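Local coordinates for ABC transporter periplasmic-binding protein YtfQ (Mycobacterium smegmatis, PDB 6HB0) that probably binds a sugar, most likely L-arabinofuranose, and passes it to its partner ABC transporter, at residues G18-G23 / A48-K53; V103-R108 / D116-F121. One frame throughout, in Å; residues are numbered along the deposited sequence.

Contact 1 (G18-G23 / A48-K53); sequences GALTLG and AGVNLK
Asn51 and Thr21 sit beside each other on two neighbouring parallel strands, 21-26 and 51-56, which helix 38-48 joins into a beta-alpha-beta unit at the edge of one lobe's sheet. The Asn51 side chain runs alongside Thr21: CB lies 3.6 Å from Leu20 O, and CG is anti to the backbone N (chi1 175°), next to the Thr21 hydroxyl. At the tip, ND2 gives a hydrogen bond to Thr21 OG1 at 3.2 Å, with the acceptor 29° out of the amide plane and the N-H bent to 138°; ND2 also meets Thr21 CG2 at 3.9 Å. Below this polar pair the backbone ladder is regular: Asn51 N bonds to Leu20 O, Leu22 N to Asn51 O, and Lys53 N to Leu22 O. Gly49 ends the helix in a Schellman motif, turning the chain into the second strand. On the other face, toward helix 269-279, Met272 lies against both Val50 and Leu22. There Val50 CG1, anti to its backbone N, reaches Leu22 CB at 3.7 Å and Leu20 CD1 at 4.1 Å. Two residues past Val50, Leu52 CD1 packs alongside Leu22 CD2, 4.0 Å away.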
loop_
_atom_site.group_PDB
_atom_site.type_symbol
_atom_site.label_atom_id
_atom_site.label_comp_id
_atom_site.label_asym_id
_atom_site.label_seq_id
_atom_site.Cartn_x
_atom_site.Cartn_y
_atom_site.Cartn_z
ATOM N N GLY A 18 -33.269 -1.081 -10.955
ATOM C CA GLY A 18 -32.048 -1.494 -11.717
ATOM C C GLY A 18 -30.749 -0.832 -11.256
ATOM O O GLY A 18 -29.932 -0.417 -12.091
ATOM N N ALA A 19 -30.558 -0.707 -9.936
ATOM C CA ALA A 19 -29.238 -0.386 -9.399
ATOM C C ALA A 19 -28.340 -1.612 -9.686
ATOM O O ALA A 19 -28.723 -2.747 -9.498
ATOM C CB ALA A 19 -29.296 -0.103 -7.909
ATOM N N LEU A 20 -27.142 -1.364 -10.161
ATOM C CA LEU A 20 -26.137 -2.408 -10.292
ATOM C C LEU A 20 -25.932 -3.121 -8.925
ATOM O O LEU A 20 -25.846 -2.467 -7.929
ATOM C CB LEU A 20 -24.867 -1.712 -10.776
ATOM C CG LEU A 20 -23.663 -2.457 -11.319
ATOM C CD1 LEU A 20 -22.774 -2.980 -10.188
ATOM C CD2 LEU A 20 -24.189 -3.554 -12.215
ATOM N N THR A 21 -25.888 -4.450 -8.886
ATOM C CA THR A 21 -25.603 -5.194 -7.665
ATOM C C THR A 21 -24.177 -5.780 -7.714
ATOM O O THR A 21 -23.816 -6.528 -8.628
ATOM C CB THR A 21 -26.648 -6.308 -7.384
ATOM O OG1 THR A 21 -27.920 -5.698 -7.185
ATOM C CG2 THR A 21 -26.363 -7.026 -6.143
ATOM N N LEU A 22 -23.405 -5.456 -6.679
ATOM C CA LEU A 22 -22.012 -5.824 -6.565
ATOM C C LEU A 22 -21.847 -6.670 -5.347
ATOM O O LEU A 22 -22.094 -6.226 -4.245
ATOM C CB LEU A 22 -21.150 -4.586 -6.408
ATOM C CG LEU A 22 -19.648 -4.804 -6.125
ATOM C CD1 LEU A 22 -19.014 -5.561 -7.256
ATOM C CD2 LEU A 22 -18.887 -3.479 -5.970
ATOM N N GLY A 23 -21.409 -7.909 -5.547
ATOM C CA GLY A 23 -21.015 -8.732 -4.423
ATOM C C GLY A 23 -19.544 -8.528 -4.124
ATOM O O GLY A 23 -18.719 -8.647 -5.026
ATOM N N ALA A 48 -21.979 5.941 -5.529
ATOM C CA ALA A 48 -22.195 5.603 -6.915
ATOM C C ALA A 48 -23.570 5.021 -7.217
ATOM O O ALA A 48 -23.827 4.684 -8.362
ATOM C CB ALA A 48 -21.131 4.582 -7.382
ATOM N N GLY A 49 -24.413 4.825 -6.222
ATOM C CA GLY A 49 -25.692 4.192 -6.462
ATOM C C GLY A 49 -25.623 2.697 -6.716
ATOM O O GLY A 49 -26.507 2.134 -7.355
ATOM N N VAL A 50 -24.601 2.039 -6.169
ATOM C CA VAL A 50 -24.424 0.609 -6.336
ATOM C C VAL A 50 -24.985 -0.113 -5.126
ATOM O O VAL A 50 -24.781 0.291 -3.996
ATOM C CB VAL A 50 -22.937 0.264 -6.535
ATOM C CG1 VAL A 50 -22.750 -1.244 -6.492
ATOM C CG2 VAL A 50 -22.443 0.838 -7.860
ATOM N N ASN A 51 -25.727 -1.175 -5.368
ATOM C CA ASN A 51 -26.257 -1.987 -4.312
ATOM C C ASN A 51 -25.182 -3.027 -3.929
ATOM O O ASN A 51 -24.948 -3.989 -4.655
ATOM C CB ASN A 51 -27.556 -2.642 -4.791
ATOM C CG ASN A 51 -28.112 -3.603 -3.787
ATOM O OD1 ASN A 51 -27.863 -3.457 -2.590
ATOM N ND2 ASN A 51 -28.804 -4.641 -4.265
ATOM N N LEU A 52 -24.559 -2.839 -2.785
ATOM C CA LEU A 52 -23.398 -3.632 -2.376
ATOM C C LEU A 52 -23.780 -4.757 -1.457
ATOM O O LEU A 52 -24.456 -4.518 -0.487
ATOM C CB LEU A 52 -22.437 -2.742 -1.624
ATOM C CG LEU A 52 -21.147 -3.368 -1.082
ATOM C CD1 LEU A 52 -20.227 -3.756 -2.217
ATOM C CD2 LEU A 52 -20.530 -2.372 -0.123
ATOM N N LYS A 53 -23.377 -5.982 -1.776
ATOM C CA LYS A 53 -23.595 -7.098 -0.874
ATOM C C LYS A 53 -22.245 -7.544 -0.372
ATOM O O LYS A 53 -21.426 -8.021 -1.156
ATOM C CB LYS A 53 -24.287 -8.248 -1.605
ATOM C CG LYS A 53 -25.637 -7.883 -2.178
ATOM C CD LYS A 53 -26.452 -9.130 -2.389
ATOM C CE LYS A 53 -27.321 -9.404 -1.173
ATOM N NZ LYS A 53 -28.563 -8.595 -1.305
#

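Contact 2 (V103-R108 / D116-F121); sequences VILTDR and DVYKTF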
loop_
_atom_site.group_PDB
_atom_site.type_symbol
_atom_site.label_atom_id
_atom_site.label_comp_id
_atom_site.label_asym_id
_atom_site.label_seq_id
_atom_site.Cartn_x
_atom_site.Cartn_y
_atom_site.Cartn_z
ATOM N N VAL A 103 -15.766 -10.484 -12.910
ATOM C CA VAL A 103 -15.032 -10.444 -11.666
ATOM C C VAL A 103 -13.931 -9.398 -11.649
ATOM O O VAL A 103 -13.161 -9.288 -12.571
ATOM C CB VAL A 103 -14.376 -11.786 -11.429
ATOM C CG1 VAL A 103 -13.455 -11.723 -10.182
ATOM C CG2 VAL A 103 -15.518 -12.809 -11.222
ATOM N N ILE A 104 -13.834 -8.675 -10.544
ATOM C CA ILE A 104 -12.799 -7.705 -10.323
ATOM C C ILE A 104 -12.041 -8.129 -9.080
ATOM O O ILE A 104 -12.648 -8.362 -8.022
ATOM C CB ILE A 104 -13.408 -6.316 -10.050
ATOM C CG1 ILE A 104 -14.228 -5.876 -11.255
ATOM C CG2 ILE A 104 -12.331 -5.297 -9.744
ATOM C CD1 ILE A 104 -14.800 -4.501 -11.062
ATOM N N LEU A 105 -10.720 -8.189 -9.197
ATOM C CA LEU A 105 -9.840 -8.460 -8.029
ATOM C C LEU A 105 -9.325 -7.204 -7.399
ATOM O O LEU A 105 -8.904 -6.282 -8.113
ATOM C CB LEU A 105 -8.643 -9.268 -8.486
ATOM C CG LEU A 105 -8.991 -10.600 -9.121
ATOM C CD1 LEU A 105 -7.766 -11.321 -9.598
ATOM C CD2 LEU A 105 -9.788 -11.461 -8.160
ATOM N N THR A 106 -9.302 -7.172 -6.068
ATOM C CA THR A 106 -8.759 -6.042 -5.376
ATOM C C THR A 106 -7.652 -6.460 -4.410
ATOM O O THR A 106 -7.651 -7.567 -3.829
ATOM C CB THR A 106 -9.833 -5.278 -4.586
ATOM O OG1 THR A 106 -10.312 -6.101 -3.533
ATOM C CG2 THR A 106 -11.020 -4.920 -5.445
ATOM N N ASP A 107 -6.715 -5.551 -4.227
ATOM C CA ASP A 107 -5.695 -5.601 -3.151
ATOM C C ASP A 107 -4.551 -6.616 -3.391
ATOM O O ASP A 107 -3.381 -6.259 -3.237
ATOM C CB ASP A 107 -6.298 -5.821 -1.735
ATOM C CG ASP A 107 -7.507 -4.889 -1.417
ATOM O OD1 ASP A 107 -7.349 -3.610 -1.461
ATOM O OD2 ASP A 107 -8.614 -5.454 -1.081
ATOM N N ARG A 108 -4.856 -7.869 -3.714
ATOM C CA ARG A 108 -3.826 -8.863 -3.917
ATOM C C ARG A 108 -4.090 -9.562 -5.250
ATOM O O ARG A 108 -5.225 -9.897 -5.570
ATOM C CB ARG A 108 -3.845 -9.866 -2.778
ATOM C CG ARG A 108 -2.817 -10.989 -2.931
ATOM C CD ARG A 108 -3.159 -12.206 -2.073
ATOM N NE ARG A 108 -3.323 -11.823 -0.676
ATOM C CZ ARG A 108 -2.332 -11.570 0.164
ATOM N NH1 ARG A 108 -2.613 -11.218 1.404
ATOM N NH2 ARG A 108 -1.065 -11.666 -0.219
ATOM N N ASP A 116 -8.481 -15.105 -19.002
ATOM C CA ASP A 116 -9.678 -14.249 -18.907
ATOM C C ASP A 116 -10.663 -14.810 -17.855
ATOM O O ASP A 116 -11.872 -15.037 -18.117
ATOM C CB ASP A 116 -10.355 -14.104 -20.277
ATOM C CG ASP A 116 -9.459 -13.393 -21.338
ATOM O OD1 ASP A 116 -8.470 -12.681 -20.995
ATOM O OD2 ASP A 116 -9.775 -13.555 -22.540
ATOM N N VAL A 117 -10.133 -15.095 -16.675
ATOM C CA VAL A 117 -11.026 -15.498 -15.554
ATOM C C VAL A 117 -11.381 -14.319 -14.629
ATOM O O VAL A 117 -12.242 -14.436 -13.714
ATOM C CB VAL A 117 -10.497 -16.736 -14.777
ATOM C CG1 VAL A 117 -10.898 -18.009 -15.517
ATOM C CG2 VAL A 117 -9.008 -16.653 -14.569
ATOM N N TYR A 118 -10.728 -13.180 -14.835
ATOM C CA TYR A 118 -11.177 -11.952 -14.176
ATOM C C TYR A 118 -10.935 -10.804 -15.121
ATOM O O TYR A 118 -10.158 -10.917 -16.039
ATOM C CB TYR A 118 -10.479 -11.751 -12.805
ATOM C CG TYR A 118 -8.992 -11.575 -12.905
ATOM C CD1 TYR A 118 -8.102 -12.683 -12.893
ATOM C CD2 TYR A 118 -8.469 -10.314 -13.038
ATOM C CE1 TYR A 118 -6.723 -12.481 -13.004
ATOM C CE2 TYR A 118 -7.103 -10.104 -13.143
ATOM C CZ TYR A 118 -6.235 -11.177 -13.129
ATOM O OH TYR A 118 -4.898 -10.862 -13.243
ATOM N N LYS A 119 -11.615 -9.704 -14.888
ATOM C CA LYS A 119 -11.555 -8.570 -15.813
ATOM C C LYS A 119 -10.400 -7.660 -15.469
ATOM O O LYS A 119 -9.714 -7.184 -16.328
ATOM C CB LYS A 119 -12.849 -7.759 -15.703
ATOM C CG LYS A 119 -14.090 -8.452 -16.223
ATOM C CD LYS A 119 -13.906 -9.088 -17.585
ATOM C CE LYS A 119 -15.248 -9.380 -18.215
ATOM N NZ LYS A 119 -15.111 -10.216 -19.427
ATOM N N THR A 120 -10.196 -7.411 -14.190
ATOM C CA THR A 120 -9.168 -6.487 -13.782
ATOM C C THR A 120 -8.764 -6.679 -12.352
ATOM O O THR A 120 -9.501 -7.265 -11.548
ATOM C CB THR A 120 -9.535 -4.967 -14.069
ATOM O OG1 THR A 120 -8.332 -4.200 -14.021
ATOM C CG2 THR A 120 -10.504 -4.383 -13.095
ATOM N N PHE A 121 -7.550 -6.233 -12.079
ATOM C CA PHE A 121 -6.956 -6.245 -10.768
ATOM C C PHE A 121 -6.640 -4.802 -10.402
ATOM O O PHE A 121 -6.037 -4.092 -11.199
ATOM C CB PHE A 121 -5.630 -7.039 -10.772
ATOM C CG PHE A 121 -4.821 -6.815 -9.540
ATOM C CD1 PHE A 121 -5.324 -7.194 -8.303
ATOM C CD2 PHE A 121 -3.628 -6.160 -9.594
ATOM C CE1 PHE A 121 -4.617 -6.955 -7.151
ATOM C CE2 PHE A 121 -2.890 -5.927 -8.424
ATOM C CZ PHE A 121 -3.398 -6.338 -7.190
#
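Val103 and Leu105 hold the second segment with two straight backbone bonds: Lys119 N gives to Val103 O, and Leu105 N to Thr120 O, each 2.8 Å long. The end-to-end directions of the touching parts, CA 103 to 108 and CA 117 to 121, are 51° apart. Lys119 leaves the extended conformation; Val103 O takes its N-H, and Thr120 N stays 3.9 Å from that oxygen. Farther on the strands settle into register, with Leu105 beside Phe121 and Phe121 CA set 3.3 Å from Leu105 O.

Leu105 packs against both aromatic residues, its CB 3.9 Å from Phe121 CD1. Its CD1 stands over the centre of the Tyr118 ring, 3.4 Å from the centroid and close to the ring normal, a CH-pi contact in which the two side chains cross at about a right angle. Tyr118 CG lies between its own backbone N and carbonyl carbon (chi1 63°), 3.5 Å from Leu105 CD1; Tyr118 CB also touches Val103 CG1.

These strands, 103-106 and 120-122, are neighbours in the parallel sheet of a Rossmann-like lobe of the type I periplasmic binding protein fold, here joined by a helix-free loop. Toward helix 269-279, Ile104 CG2 and Thr120 CG2 pack side by side at 3.9 Å with Leu274 against both residues, while Thr120 OG1 bonds to Pro285 O.

Past the strand, Arg108 N bonds back to Thr106 O around Asp107, whose positive phi makes this a classic gamma turn. Thr106 OG1 meets Asp107 OD2 from above the carboxylate plane; the same OD2 bonds to Ser82 OG, and OD1 to Ala36 N. Arg108 NE is held by Pro83 O. The Phe121 ring turns its edge to this turn, with Asp107 C near the ring plane; CE1 comes 3.3 Å from Arg108 C.

Both contacts belong to one parallel sheet, their centres about 18 Å apart, with strand 78-81 lying between the two strand pairs. Contact 1 takes in the outermost strand 51-56 and lies about 26 Å from the centre of the chain; contact 2 sits about 17 Å from it, and more of its residues are buried. Helix 269-279 covers one face of each, through Met272 in contact 1 and Leu274 in contact 2. Chemistry follows position: contact 1 is a regular ladder topped by an amide-hydroxyl bond between partly exposed residues, whereas contact 2 has a broken ladder, aromatic packing and a polar turn fixed by backbone and side-chain partners.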